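Local coordinates for protein beta 1-3 glucanase (Clostridium beijerinckii NCIMB 8052, PDB 5H4E) that probably hydrolyses beta-1,3-glucans as the catalytic domain of a glycoside hydrolase family 64 beta-1,3-glucanase, at residues R205-P209 with A330-A334; R154-F158 with F333-W337; F8-V13 with S85-P90; I164-S170 with D365-I371. All coordinates share one frame; numbering follows the deposited sequence.

Contact 1. Residues R205-P209 with A330-A334; sequences RIYAP and ANYFA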
loop_
_atom_site.group_PDB
_atom_site.type_symbol
_atom_site.label_atom_id
_atom_site.label_comp_id
_atom_site.label_asym_id
_atom_site.label_seq_id
_atom_site.Cartn_x
_atom_site.Cartn_y
_atom_site.Cartn_z
ATOM N N ARG A 205 5.947 7.768 13.066
ATOM C CA ARG A 205 5.302 6.654 12.367
ATOM C C ARG A 205 6.011 5.338 12.675
ATOM O O ARG A 205 7.138 5.328 13.175
ATOM C CB ARG A 205 5.286 6.899 10.849
ATOM C CG ARG A 205 6.641 6.684 10.147
ATOM C CD ARG A 205 6.774 7.511 8.875
ATOM N NE ARG A 205 6.784 8.932 9.213
ATOM C CZ ARG A 205 5.872 9.816 8.827
ATOM N NH1 ARG A 205 5.982 11.075 9.237
ATOM N NH2 ARG A 205 4.872 9.457 8.025
ATOM N N ILE A 206 5.357 4.225 12.374
ATOM C CA ILE A 206 6.038 2.934 12.392
ATOM C C ILE A 206 6.352 2.514 10.962
ATOM O O ILE A 206 5.454 2.413 10.120
ATOM C CB ILE A 206 5.195 1.835 13.064
ATOM C CG1 ILE A 206 4.779 2.265 14.473
ATOM C CG2 ILE A 206 5.986 0.508 13.107
ATOM C CD1 ILE A 206 3.694 1.372 15.091
ATOM N N TYR A 207 7.626 2.273 10.682
ATOM C CA TYR A 207 8.038 1.882 9.342
ATOM C C TYR A 207 7.742 0.426 9.092
ATOM O O TYR A 207 7.951 -0.415 9.955
ATOM C CB TYR A 207 9.536 2.159 9.133
ATOM C CG TYR A 207 9.807 3.642 9.137
ATOM C CD1 TYR A 207 9.584 4.397 7.998
ATOM C CD2 TYR A 207 10.248 4.293 10.291
ATOM C CE1 TYR A 207 9.795 5.758 7.988
ATOM C CE2 TYR A 207 10.454 5.670 10.294
ATOM C CZ TYR A 207 10.237 6.390 9.138
ATOM O OH TYR A 207 10.444 7.751 9.121
ATOM N N ALA A 208 7.230 0.128 7.907
ATOM C CA ALA A 208 7.228 -1.247 7.455
ATOM C C ALA A 208 8.673 -1.751 7.418
ATOM O O ALA A 208 9.622 -0.944 7.342
ATOM C CB ALA A 208 6.549 -1.353 6.088
ATOM N N PRO A 209 8.864 -3.081 7.507
ATOM C CA PRO A 209 10.206 -3.662 7.692
ATOM C C PRO A 209 11.291 -3.141 6.741
ATOM O O PRO A 209 12.372 -2.763 7.197
ATOM C CB PRO A 209 9.965 -5.152 7.455
ATOM C CG PRO A 209 8.586 -5.376 8.017
ATOM C CD PRO A 209 7.812 -4.115 7.600
ATOM N N ALA A 330 8.247 -14.369 10.171
ATOM C CA ALA A 330 7.015 -13.993 9.495
ATOM C C ALA A 330 6.924 -12.479 9.513
ATOM O O ALA A 330 7.689 -11.822 10.220
ATOM C CB ALA A 330 5.810 -14.621 10.181
ATOM N N ASN A 331 5.993 -11.921 8.754
ATOM C CA ASN A 331 5.860 -10.462 8.734
ATOM C C ASN A 331 4.998 -10.003 9.912
ATOM O O ASN A 331 3.806 -9.748 9.766
ATOM C CB ASN A 331 5.283 -9.989 7.402
ATOM C CG ASN A 331 5.495 -8.513 7.176
ATOM O OD1 ASN A 331 5.432 -7.736 8.116
ATOM N ND2 ASN A 331 5.761 -8.120 5.925
ATOM N N TYR A 332 5.611 -9.910 11.086
ATOM C CA TYR A 332 4.861 -9.564 12.299
ATOM C C TYR A 332 4.355 -8.122 12.300
ATOM O O TYR A 332 3.376 -7.798 12.970
ATOM C CB TYR A 332 5.726 -9.844 13.532
ATOM C CG TYR A 332 5.846 -11.335 13.768
ATOM C CD1 TYR A 332 4.770 -12.054 14.291
ATOM C CD2 TYR A 332 6.994 -12.032 13.415
ATOM C CE1 TYR A 332 4.849 -13.421 14.501
ATOM C CE2 TYR A 332 7.093 -13.418 13.636
ATOM C CZ TYR A 332 6.007 -14.098 14.170
ATOM O OH TYR A 332 6.063 -15.459 14.402
ATOM N N PHE A 333 5.014 -7.268 11.536
ATOM C CA PHE A 333 4.464 -5.940 11.245
ATOM C C PHE A 333 3.070 -6.086 10.587
ATOM O O PHE A 333 2.076 -5.545 11.081
ATOM C CB PHE A 333 5.444 -5.156 10.358
ATOM C CG PHE A 333 4.910 -3.839 9.826
ATOM C CD1 PHE A 333 4.239 -3.786 8.608
ATOM C CD2 PHE A 333 5.105 -2.655 10.535
ATOM C CE1 PHE A 333 3.747 -2.578 8.105
ATOM C CE2 PHE A 333 4.622 -1.432 10.038
ATOM C CZ PHE A 333 3.942 -1.396 8.821
ATOM N N ALA A 334 2.995 -6.846 9.499
ATOM C CA ALA A 334 1.730 -7.029 8.785
ATOM C C ALA A 334 0.669 -7.628 9.702
ATOM O O ALA A 334 -0.472 -7.166 9.738
ATOM C CB ALA A 334 1.925 -7.920 7.562
#
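Phe-333, in the first turn of helix 332-339, lays its ring over Ala-208, just past the short strand 206-207. Its CB begins beside the Pro-209 ring, 3.8 Å from Pro-209 CD, and CG and CD1 continue along that same carbon. With CG turned anti to the backbone N (chi1 172°), the ring extends from the helix across the backbone of 207-208. Ala-208 CA sits above the ring face, 3.6 Å from the centroid, in a CH-pi contact, while Ala-208 CB touches Phe-333 CE1 at 3.7 Å. On the other branch CD2 leads to CE2, 3.5 Å from Tyr-207 O, and Ile-206 CG2 meets CE2 at the ring edge, in plane, 3.9 Å away. Phe-333 CZ, the tip, lies 3.6 Å from Ala-208 CA. Tyr-189 and Phe-197 add further packing. Asn-331 caps the helix start: Ala-334 N donates to Asn-331 OD1 over 2.9 Å, approaching from above the carbonyl plane. The same OD1 rests against Pro-209 CG. The residues around and after the strand thus meet the helix start by apolar and CH-pi packing, and Tyr-207 O, buried against Phe-333 CE2, has no hydrogen-bond partner in the model.

Contact 2. Residues R154-F158 with F333-W337; sequences RVDQF and FAKFW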
loop_
_atom_site.group_PDB
_atom_site.type_symbol
_atom_site.label_atom_id
_atom_site.label_comp_id
_atom_site.label_asym_id
_atom_site.label_seq_id
_atom_site.Cartn_x
_atom_site.Cartn_y
_atom_site.Cartn_z
ATOM N N ARG A 154 -0.982 -0.127 4.775
ATOM C CA ARG A 154 0.122 -0.104 5.730
ATOM C C ARG A 154 1.354 -0.734 5.107
ATOM O O ARG A 154 2.214 -1.252 5.806
ATOM C CB ARG A 154 -0.241 -0.835 7.030
ATOM C CG ARG A 154 -0.807 0.082 8.106
ATOM C CD ARG A 154 -2.119 0.707 7.648
ATOM N NE ARG A 154 -2.564 1.787 8.528
ATOM C CZ ARG A 154 -2.156 3.048 8.440
ATOM N NH1 ARG A 154 -1.277 3.409 7.503
ATOM N NH2 ARG A 154 -2.632 3.955 9.284
ATOM N N VAL A 155 1.454 -0.678 3.787
ATOM C CA VAL A 155 2.568 -1.325 3.103
ATOM C C VAL A 155 3.886 -0.608 3.403
ATOM O O VAL A 155 4.922 -1.247 3.532
ATOM C CB VAL A 155 2.301 -1.389 1.588
ATOM C CG1 VAL A 155 3.551 -1.814 0.826
ATOM C CG2 VAL A 155 1.158 -2.369 1.328
ATOM N N ASP A 156 3.832 0.712 3.557
ATOM C CA ASP A 156 5.033 1.498 3.849
ATOM C C ASP A 156 5.141 1.921 5.313
ATOM O O ASP A 156 6.244 2.034 5.856
ATOM C CB ASP A 156 5.077 2.758 2.969
ATOM C CG ASP A 156 5.533 2.470 1.549
ATOM O OD1 ASP A 156 5.925 1.334 1.263
ATOM O OD2 ASP A 156 5.516 3.396 0.714
ATOM N N GLN A 157 4.001 2.160 5.957
ATOM C CA GLN A 157 4.004 2.782 7.278
ATOM C C GLN A 157 2.676 2.658 8.028
ATOM O O GLN A 157 1.630 2.358 7.432
ATOM C CB GLN A 157 4.347 4.274 7.144
ATOM C CG GLN A 157 3.306 4.988 6.313
ATOM C CD GLN A 157 3.307 6.500 6.488
ATOM O OE1 GLN A 157 4.360 7.134 6.539
ATOM N NE2 GLN A 157 2.116 7.081 6.570
ATOM N N PHE A 158 2.740 2.897 9.336
ATOM C CA PHE A 158 1.593 3.348 10.109
ATOM C C PHE A 158 1.904 4.693 10.746
ATOM O O PHE A 158 2.827 4.791 11.574
ATOM C CB PHE A 158 1.213 2.367 11.207
ATOM C CG PHE A 158 0.145 2.895 12.127
ATOM C CD1 PHE A 158 -1.194 2.727 11.818
ATOM C CD2 PHE A 158 0.477 3.586 13.279
ATOM C CE1 PHE A 158 -2.185 3.241 12.649
ATOM C CE2 PHE A 158 -0.498 4.099 14.115
ATOM C CZ PHE A 158 -1.832 3.937 13.799
ATOM N N PHE A 333 5.014 -7.268 11.536
ATOM C CA PHE A 333 4.464 -5.940 11.245
ATOM C C PHE A 333 3.070 -6.086 10.587
ATOM O O PHE A 333 2.076 -5.545 11.081
ATOM C CB PHE A 333 5.444 -5.156 10.358
ATOM C CG PHE A 333 4.910 -3.839 9.826
ATOM C CD1 PHE A 333 4.239 -3.786 8.608
ATOM C CD2 PHE A 333 5.105 -2.655 10.535
ATOM C CE1 PHE A 333 3.747 -2.578 8.105
ATOM C CE2 PHE A 333 4.622 -1.432 10.038
ATOM C CZ PHE A 333 3.942 -1.396 8.821
ATOM N N ALA A 334 2.995 -6.846 9.499
ATOM C CA ALA A 334 1.730 -7.029 8.785
ATOM C C ALA A 334 0.669 -7.628 9.702
ATOM O O ALA A 334 -0.472 -7.166 9.738
ATOM C CB ALA A 334 1.925 -7.920 7.562
ATOM N N LYS A 335 1.058 -8.665 10.433
ATOM C CA LYS A 335 0.134 -9.344 11.346
ATOM C C LYS A 335 -0.457 -8.371 12.370
ATOM O O LYS A 335 -1.656 -8.439 12.666
ATOM C CB LYS A 335 0.844 -10.509 12.034
ATOM C CG LYS A 335 0.077 -11.181 13.198
ATOM C CD LYS A 335 -1.304 -11.746 12.825
ATOM C CE LYS A 335 -1.829 -12.684 13.946
ATOM N NZ LYS A 335 -3.233 -13.161 13.693
ATOM N N PHE A 336 0.355 -7.449 12.892
ATOM C CA PHE A 336 -0.190 -6.472 13.836
ATOM C C PHE A 336 -1.379 -5.687 13.244
ATOM O O PHE A 336 -2.405 -5.492 13.914
ATOM C CB PHE A 336 0.880 -5.476 14.319
ATOM C CG PHE A 336 0.395 -4.613 15.459
ATOM C CD1 PHE A 336 -0.090 -3.339 15.230
ATOM C CD2 PHE A 336 0.365 -5.116 16.754
ATOM C CE1 PHE A 336 -0.572 -2.557 16.281
ATOM C CE2 PHE A 336 -0.107 -4.348 17.803
ATOM C CZ PHE A 336 -0.579 -3.069 17.565
ATOM N N TRP A 337 -1.265 -5.236 11.998
ATOM C CA TRP A 337 -2.343 -4.399 11.449
ATOM C C TRP A 337 -3.588 -5.260 11.208
ATOM O O TRP A 337 -4.706 -4.815 11.452
ATOM C CB TRP A 337 -1.848 -3.636 10.189
ATOM C CG TRP A 337 -0.613 -2.881 10.597
ATOM C CD1 TRP A 337 0.666 -3.073 10.152
ATOM C CD2 TRP A 337 -0.531 -1.909 11.649
ATOM N NE1 TRP A 337 1.533 -2.252 10.848
ATOM C CE2 TRP A 337 0.817 -1.534 11.772
ATOM C CE3 TRP A 337 -1.480 -1.300 12.484
ATOM C CZ2 TRP A 337 1.241 -0.591 12.700
ATOM C CZ3 TRP A 337 -1.058 -0.385 13.412
ATOM C CH2 TRP A 337 0.294 -0.032 13.510
#
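The indole of Trp-337 has Arg-154 CG over one face and Phe-336 CD1 over the opposite one, with Phe-333 CD1 at its edge. These rings make up an aromatic cluster between helix 332-339 and the two-stranded antiparallel sheet 157-158/206-207. On the Arg-154 side, Phe-158 and the six-membered ring of Trp-337 form an offset stack, centroids 4.5 Å apart and planes only 14° from parallel, with Trp-337 CH2 over the Phe-158 ring face. It is tight: Trp-337 CH2 hangs 3.2 Å from Phe-158 CG, and CZ2 comes 3.3 Å from Phe-158 CB. Over the five-membered ring lies the aliphatic part of Arg-154, its CG 4.0 Å from the centroid in a CH-pi contact. A bend at chi2 (63°) turns the rest of the Arg-154 chain off the indole, and its NH2 forms salt bridges with Asp-178 and Glu-137. Within the helix, one turn apart, Trp-337 and Phe-333 pack T-shaped, the indole presenting NE1 above the centre of the phenyl ring. Phe-333 also offers its rim to the 154-158 backbone, where Arg-154 O lies in the ring plane, 3.1 Å from CE1.

Contact 3. Residues F8-V13 with S85-P90; sequences FVTLQV and SYAYIP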
loop_
_atom_site.group_PDB
_atom_site.type_symbol
_atom_site.label_atom_id
_atom_site.label_comp_id
_atom_site.label_asym_id
_atom_site.label_seq_id
_atom_site.Cartn_x
_atom_site.Cartn_y
_atom_site.Cartn_z
ATOM N N PHE A 8 -19.682 11.135 -11.417
ATOM C CA PHE A 8 -18.511 11.178 -10.541
ATOM C C PHE A 8 -18.721 10.315 -9.317
ATOM O O PHE A 8 -19.843 9.916 -9.012
ATOM C CB PHE A 8 -18.214 12.611 -10.096
ATOM C CG PHE A 8 -17.755 13.502 -11.204
ATOM C CD1 PHE A 8 -18.667 14.038 -12.104
ATOM C CD2 PHE A 8 -16.413 13.799 -11.351
ATOM C CE1 PHE A 8 -18.246 14.864 -13.140
ATOM C CE2 PHE A 8 -15.981 14.627 -12.381
ATOM C CZ PHE A 8 -16.900 15.159 -13.278
ATOM N N VAL A 9 -17.627 10.009 -8.631
ATOM C CA VAL A 9 -17.680 9.450 -7.281
ATOM C C VAL A 9 -17.182 10.522 -6.317
ATOM O O VAL A 9 -16.228 11.243 -6.611
ATOM C CB VAL A 9 -16.822 8.169 -7.137
ATOM C CG1 VAL A 9 -16.710 7.751 -5.670
ATOM C CG2 VAL A 9 -17.407 7.033 -7.976
ATOM N N THR A 10 -17.840 10.656 -5.179
ATOM C CA THR A 10 -17.376 11.607 -4.182
ATOM C C THR A 10 -16.582 10.885 -3.100
ATOM O O THR A 10 -16.991 9.827 -2.614
ATOM C CB THR A 10 -18.555 12.374 -3.551
ATOM O OG1 THR A 10 -19.268 13.063 -4.584
ATOM C CG2 THR A 10 -18.065 13.379 -2.506
ATOM N N LEU A 11 -15.438 11.463 -2.744
ATOM C CA LEU A 11 -14.639 11.011 -1.619
ATOM C C LEU A 11 -14.723 12.048 -0.492
ATOM O O LEU A 11 -14.203 13.151 -0.616
ATOM C CB LEU A 11 -13.195 10.792 -2.063
ATOM C CG LEU A 11 -13.034 9.927 -3.316
ATOM C CD1 LEU A 11 -11.588 9.895 -3.735
ATOM C CD2 LEU A 11 -13.557 8.501 -3.090
ATOM N N GLN A 12 -15.404 11.700 0.595
ATOM C CA GLN A 12 -15.644 12.644 1.681
ATOM C C GLN A 12 -14.633 12.443 2.801
ATOM O O GLN A 12 -14.545 11.352 3.352
ATOM C CB GLN A 12 -17.067 12.474 2.225
ATOM C CG GLN A 12 -17.371 13.301 3.473
ATOM C CD GLN A 12 -17.539 14.775 3.141
ATOM O OE1 GLN A 12 -18.411 15.150 2.351
ATOM N NE2 GLN A 12 -16.684 15.611 3.711
ATOM N N VAL A 13 -13.864 13.482 3.139
ATOM C CA VAL A 13 -12.976 13.377 4.300
ATOM C C VAL A 13 -13.792 13.621 5.564
ATOM O O VAL A 13 -14.564 14.584 5.639
ATOM C CB VAL A 13 -11.785 14.378 4.243
ATOM C CG1 VAL A 13 -10.871 14.192 5.462
ATOM C CG2 VAL A 13 -10.974 14.187 2.959
ATOM N N SER A 85 -14.217 19.806 1.948
ATOM C CA SER A 85 -13.950 18.620 2.761
ATOM C C SER A 85 -14.072 17.329 1.963
ATOM O O SER A 85 -13.855 16.236 2.488
ATOM C CB SER A 85 -14.907 18.569 3.951
ATOM O OG SER A 85 -16.251 18.402 3.500
ATOM N N TYR A 86 -14.428 17.462 0.695
ATOM C CA TYR A 86 -14.682 16.313 -0.163
ATOM C C TYR A 86 -14.019 16.524 -1.520
ATOM O O TYR A 86 -13.761 17.657 -1.929
ATOM C CB TYR A 86 -16.187 16.096 -0.341
ATOM C CG TYR A 86 -16.871 17.341 -0.869
ATOM C CD1 TYR A 86 -17.341 18.316 0.005
ATOM C CD2 TYR A 86 -16.994 17.571 -2.241
ATOM C CE1 TYR A 86 -17.940 19.485 -0.473
ATOM C CE2 TYR A 86 -17.592 18.741 -2.731
ATOM C CZ TYR A 86 -18.064 19.687 -1.838
ATOM O OH TYR A 86 -18.660 20.837 -2.303
ATOM N N ALA A 87 -13.768 15.420 -2.211
ATOM C CA ALA A 87 -13.261 15.433 -3.574
ATOM C C ALA A 87 -14.225 14.715 -4.521
ATOM O O ALA A 87 -14.901 13.759 -4.121
ATOM C CB ALA A 87 -11.893 14.781 -3.623
ATOM N N TYR A 88 -14.306 15.187 -5.759
ATOM C CA TYR A 88 -14.963 14.427 -6.829
ATOM C C TYR A 88 -13.908 13.729 -7.656
ATOM O O TYR A 88 -12.907 14.349 -7.992
ATOM C CB TYR A 88 -15.788 15.329 -7.751
ATOM C CG TYR A 88 -16.880 16.124 -7.086
ATOM C CD1 TYR A 88 -18.043 15.500 -6.645
ATOM C CD2 TYR A 88 -16.770 17.503 -6.938
ATOM C CE1 TYR A 88 -19.060 16.222 -6.062
ATOM C CE2 TYR A 88 -17.784 18.239 -6.349
ATOM C CZ TYR A 88 -18.927 17.589 -5.919
ATOM O OH TYR A 88 -19.941 18.290 -5.328
ATOM N N ILE A 89 -14.104 12.453 -7.990
ATOM C CA ILE A 89 -13.234 11.832 -8.996
ATOM C C ILE A 89 -14.042 11.296 -10.164
ATOM O O ILE A 89 -15.175 10.820 -9.986
ATOM C CB ILE A 89 -12.356 10.661 -8.425
ATOM C CG1 ILE A 89 -13.221 9.599 -7.757
ATOM C CG2 ILE A 89 -11.321 11.184 -7.446
ATOM C CD1 ILE A 89 -12.512 8.263 -7.619
ATOM N N PRO A 90 -13.467 11.398 -11.372
ATOM C CA PRO A 90 -13.964 10.721 -12.564
ATOM C C PRO A 90 -13.230 9.398 -12.666
ATOM O O PRO A 90 -12.477 9.096 -11.738
ATOM C CB PRO A 90 -13.567 11.674 -13.686
ATOM C CG PRO A 90 -12.221 12.157 -13.232
ATOM C CD PRO A 90 -12.300 12.246 -11.695
#
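Antiparallel strand pairing joins Phe-8 to Val-13 with Ser-85 to Pro-90 at the margin of a five-stranded mixed sheet, in which strand 86-92 is outermost and strand 9-16 lies next to it. Val-9 with Ile-89 and Leu-11 with Ala-87 are hydrogen-bonded pairs, each closed by two backbone bonds, such as Val-9 N to Ile-89 O at 2.9 Å and Leu-11 N to Ala-87 O at 2.7 Å. Thr-10/Tyr-88 and Gln-12/Tyr-86 are the non-hydrogen-bonded pairs between and beyond them. The face bearing Val-9, Leu-11, Ala-87 and Ile-89 is apolar: Leu-11 CD1 meets Ile-89 CG2 at 3.9 Å, their chains crossing at about a right angle, and Ile-30 of a second sheet packs there. On the other face Thr-10 and Tyr-88 run side by side, OG1 3.4 Å from Tyr-88 CD1; that hydroxyl bonds to Pro-3 O. Lys-5 makes cation-pi contacts with Tyr-88 and Phe-8. At the far end, a bend at chi2 (74°) folds Gln-12 so that NE2 gives one N-H to Ser-85 OG (2.8 Å) and the other, almost straight at 179°, to Val-13 O (3.0 Å). Both acceptors lie in the amide plane, so the two bonds fix the amide's rotation, and the one to Ser-85 OG adds a side-chain link between the strands.

Contact 4. Residues I164-S170 with D365-I371; sequences IQLVGNS and DPKYAII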
loop_
_atom_site.group_PDB
_atom_site.type_symbol
_atom_site.label_atom_id
_atom_site.label_comp_id
_atom_site.label_asym_id
_atom_site.label_seq_id
_atom_site.Cartn_x
_atom_site.Cartn_y
_atom_site.Cartn_z
ATOM N N ILE A 164 -11.837 3.451 5.625
ATOM C CA ILE A 164 -12.621 3.953 4.521
ATOM C C ILE A 164 -13.934 3.190 4.470
ATOM O O ILE A 164 -13.957 1.965 4.618
ATOM C CB ILE A 164 -11.848 3.815 3.175
ATOM C CG1 ILE A 164 -10.518 4.586 3.248
ATOM C CG2 ILE A 164 -12.725 4.257 1.973
ATOM C CD1 ILE A 164 -9.578 4.302 2.081
ATOM N N GLN A 165 -15.020 3.927 4.281
ATOM C CA GLN A 165 -16.320 3.320 4.006
ATOM C C GLN A 165 -16.676 3.514 2.545
ATOM O O GLN A 165 -16.805 4.644 2.092
ATOM C CB GLN A 165 -17.409 3.933 4.888
ATOM C CG GLN A 165 -18.830 3.447 4.530
ATOM C CD GLN A 165 -19.913 4.226 5.268
ATOM O OE1 GLN A 165 -19.645 5.276 5.853
ATOM N NE2 GLN A 165 -21.139 3.703 5.255
ATOM N N LEU A 166 -16.848 2.423 1.806
ATOM C CA LEU A 166 -17.230 2.530 0.409
ATOM C C LEU A 166 -18.692 2.150 0.266
ATOM O O LEU A 166 -19.122 1.092 0.754
ATOM C CB LEU A 166 -16.360 1.632 -0.492
ATOM C CG LEU A 166 -16.798 1.586 -1.965
ATOM C CD1 LEU A 166 -16.717 2.981 -2.610
ATOM C CD2 LEU A 166 -15.985 0.567 -2.778
ATOM N N VAL A 167 -19.444 3.016 -0.404
ATOM C CA VAL A 167 -20.878 2.831 -0.559
ATOM C C VAL A 167 -21.226 2.761 -2.039
ATOM O O VAL A 167 -20.936 3.694 -2.803
ATOM C CB VAL A 167 -21.678 3.983 0.106
ATOM C CG1 VAL A 167 -23.189 3.794 -0.120
ATOM C CG2 VAL A 167 -21.341 4.077 1.595
ATOM N N GLY A 168 -21.841 1.656 -2.440
ATOM C CA GLY A 168 -22.230 1.484 -3.824
ATOM C C GLY A 168 -23.604 2.069 -4.098
ATOM O O GLY A 168 -24.329 2.430 -3.176
ATOM N N ASN A 169 -23.955 2.168 -5.379
ATOM C CA ASN A 169 -25.270 2.657 -5.775
ATOM C C ASN A 169 -26.413 1.690 -5.504
ATOM O O ASN A 169 -27.580 2.091 -5.532
ATOM C CB ASN A 169 -25.269 3.005 -7.269
ATOM C CG ASN A 169 -24.708 4.384 -7.543
ATOM O OD1 ASN A 169 -25.152 5.370 -6.958
ATOM N ND2 ASN A 169 -23.730 4.461 -8.438
ATOM N N SER A 170 -26.105 0.417 -5.271
ATOM C CA SER A 170 -27.180 -0.585 -5.234
ATOM C C SER A 170 -27.035 -1.669 -4.172
ATOM O O SER A 170 -27.502 -2.800 -4.376
ATOM C CB SER A 170 -27.312 -1.268 -6.604
ATOM O OG SER A 170 -26.144 -2.010 -6.927
ATOM N N ASP A 365 -20.376 -0.393 -9.117
ATOM C CA ASP A 365 -21.174 0.821 -9.268
ATOM C C ASP A 365 -21.047 1.754 -8.064
ATOM O O ASP A 365 -21.987 1.935 -7.311
ATOM C CB ASP A 365 -22.651 0.453 -9.500
ATOM C CG ASP A 365 -23.246 -0.388 -8.360
ATOM O OD1 ASP A 365 -22.486 -1.088 -7.642
ATOM O OD2 ASP A 365 -24.489 -0.351 -8.188
ATOM N N PRO A 366 -19.870 2.363 -7.893
ATOM C CA PRO A 366 -19.594 3.182 -6.709
ATOM C C PRO A 366 -20.423 4.462 -6.675
ATOM O O PRO A 366 -20.651 5.070 -7.725
ATOM C CB PRO A 366 -18.101 3.503 -6.859
ATOM C CG PRO A 366 -17.876 3.482 -8.330
ATOM C CD PRO A 366 -18.755 2.388 -8.853
ATOM N N LYS A 367 -20.864 4.849 -5.479
ATOM C CA LYS A 367 -21.586 6.102 -5.254
ATOM C C LYS A 367 -20.688 7.105 -4.543
ATOM O O LYS A 367 -20.427 8.200 -5.052
ATOM C CB LYS A 367 -22.842 5.845 -4.425
ATOM C CG LYS A 367 -23.796 7.017 -4.317
ATOM C CD LYS A 367 -24.984 6.614 -3.457
ATOM C CE LYS A 367 -26.044 7.691 -3.400
ATOM N NZ LYS A 367 -27.342 7.115 -2.927
ATOM N N TYR A 368 -20.205 6.727 -3.364
ATOM C CA TYR A 368 -19.264 7.581 -2.649
ATOM C C TYR A 368 -18.457 6.774 -1.641
ATOM O O TYR A 368 -18.819 5.639 -1.311
ATOM C CB TYR A 368 -19.997 8.739 -1.942
ATOM C CG TYR A 368 -20.908 8.307 -0.807
ATOM C CD1 TYR A 368 -22.267 8.087 -1.026
ATOM C CD2 TYR A 368 -20.416 8.139 0.486
ATOM C CE1 TYR A 368 -23.103 7.699 0.000
ATOM C CE2 TYR A 368 -21.253 7.737 1.523
ATOM C CZ TYR A 368 -22.594 7.525 1.268
ATOM O OH TYR A 368 -23.432 7.134 2.288
ATOM N N ALA A 369 -17.374 7.379 -1.147
ATOM C CA ALA A 369 -16.626 6.812 -0.025
ATOM C C ALA A 369 -16.399 7.864 1.047
ATOM O O ALA A 369 -16.270 9.052 0.749
ATOM C CB ALA A 369 -15.275 6.219 -0.490
ATOM N N ILE A 370 -16.394 7.424 2.301
ATOM C CA ILE A 370 -16.005 8.286 3.411
ATOM C C ILE A 370 -14.594 7.924 3.862
ATOM O O ILE A 370 -14.322 6.760 4.164
ATOM C CB ILE A 370 -16.935 8.150 4.641
ATOM C CG1 ILE A 370 -18.412 8.387 4.285
ATOM C CG2 ILE A 370 -16.445 9.060 5.766
ATOM C CD1 ILE A 370 -18.712 9.757 3.787
ATOM N N ILE A 371 -13.699 8.904 3.917
ATOM C CA ILE A 371 -12.365 8.625 4.424
ATOM C C ILE A 371 -12.252 9.206 5.823
ATOM O O ILE A 371 -12.187 10.420 6.027
ATOM C CB ILE A 371 -11.291 9.156 3.485
ATOM C CG1 ILE A 371 -11.558 8.579 2.084
ATOM C CG2 ILE A 371 -9.899 8.737 3.967
ATOM C CD1 ILE A 371 -10.720 9.181 0.995
HETATM O O HOH W 1 -28.306 4.776 -4.848
HETATM O O HOH W 2 -23.624 -1.216 -5.071
#
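A classic beta bulge interrupts the antiparallel pairing of strands 162-168 and 366-374: Lys-367 and Tyr-368 both face Val-167. Val-167 O accepts from both, Lys-367 N at 2.9 Å and Tyr-368 N at 3.2 Å, and beyond it the register shifts by one, placing Gly-168 opposite Pro-366. Before the bulge the pairing is regular, with Gln-165 and Ile-370 exchanging two backbone bonds. Tyr-368 has CG between its backbone N and carbonyl carbon (chi1 67°), which swings the ring alongside Val-167; Val-167 CB lies over one ring face, 3.9 Å from the centroid, and CG2 touches CE2. Leu-166 CD1, on the opposite face of the sheet, reaches Ala-369 CB at 4.1 Å, and its side chain packs inward on Leu-148 and Ile-150 of a second sheet. Past the bulge the chains stay joined: Asn-169 N bonds to Asp-365 O, and Ser-170 OG donates to the syn lone pair of Asp-365 OD2 (2.7 Å). The other carboxylate oxygen, OD1, accepts a hydrogen bond from a water (2.8 Å) that accepts from Ser-170 N. Asn-169 OD1 lies across the aliphatic chain of Lys-367, 3.4 Å from CG, and a second water links Asn-169 O to Lys-367 NZ. A doubly used carbonyl facing two consecutive N-H groups is the signature of the classic bulge, here near the end of a strand pair in a two-sheet packing.

Overall arrangement
From the N terminus, contact 3 closes first, bringing 85-90 back onto 8-13 over an intervening region of strands and loops without helix. Contacts 2, 4 and 1 then open in turn at 154-158, 164-170 and 205-209. Contact 1 closes at 330-334 and contact 2 at 333-337, on the same helix, 332-339; contact 4 closes last, at 365-371. Contact 1 is therefore nested within contact 4, whereas contacts 2 and 4 cross. Contacts 3 and 4 share the five-stranded sheet, where strands 9-16 and 366-374 are neighbours. Contacts 1 and 2 hold helix 332-339 on the two-stranded sheet, their centres about 29 Å and 24 Å from that of contact 4.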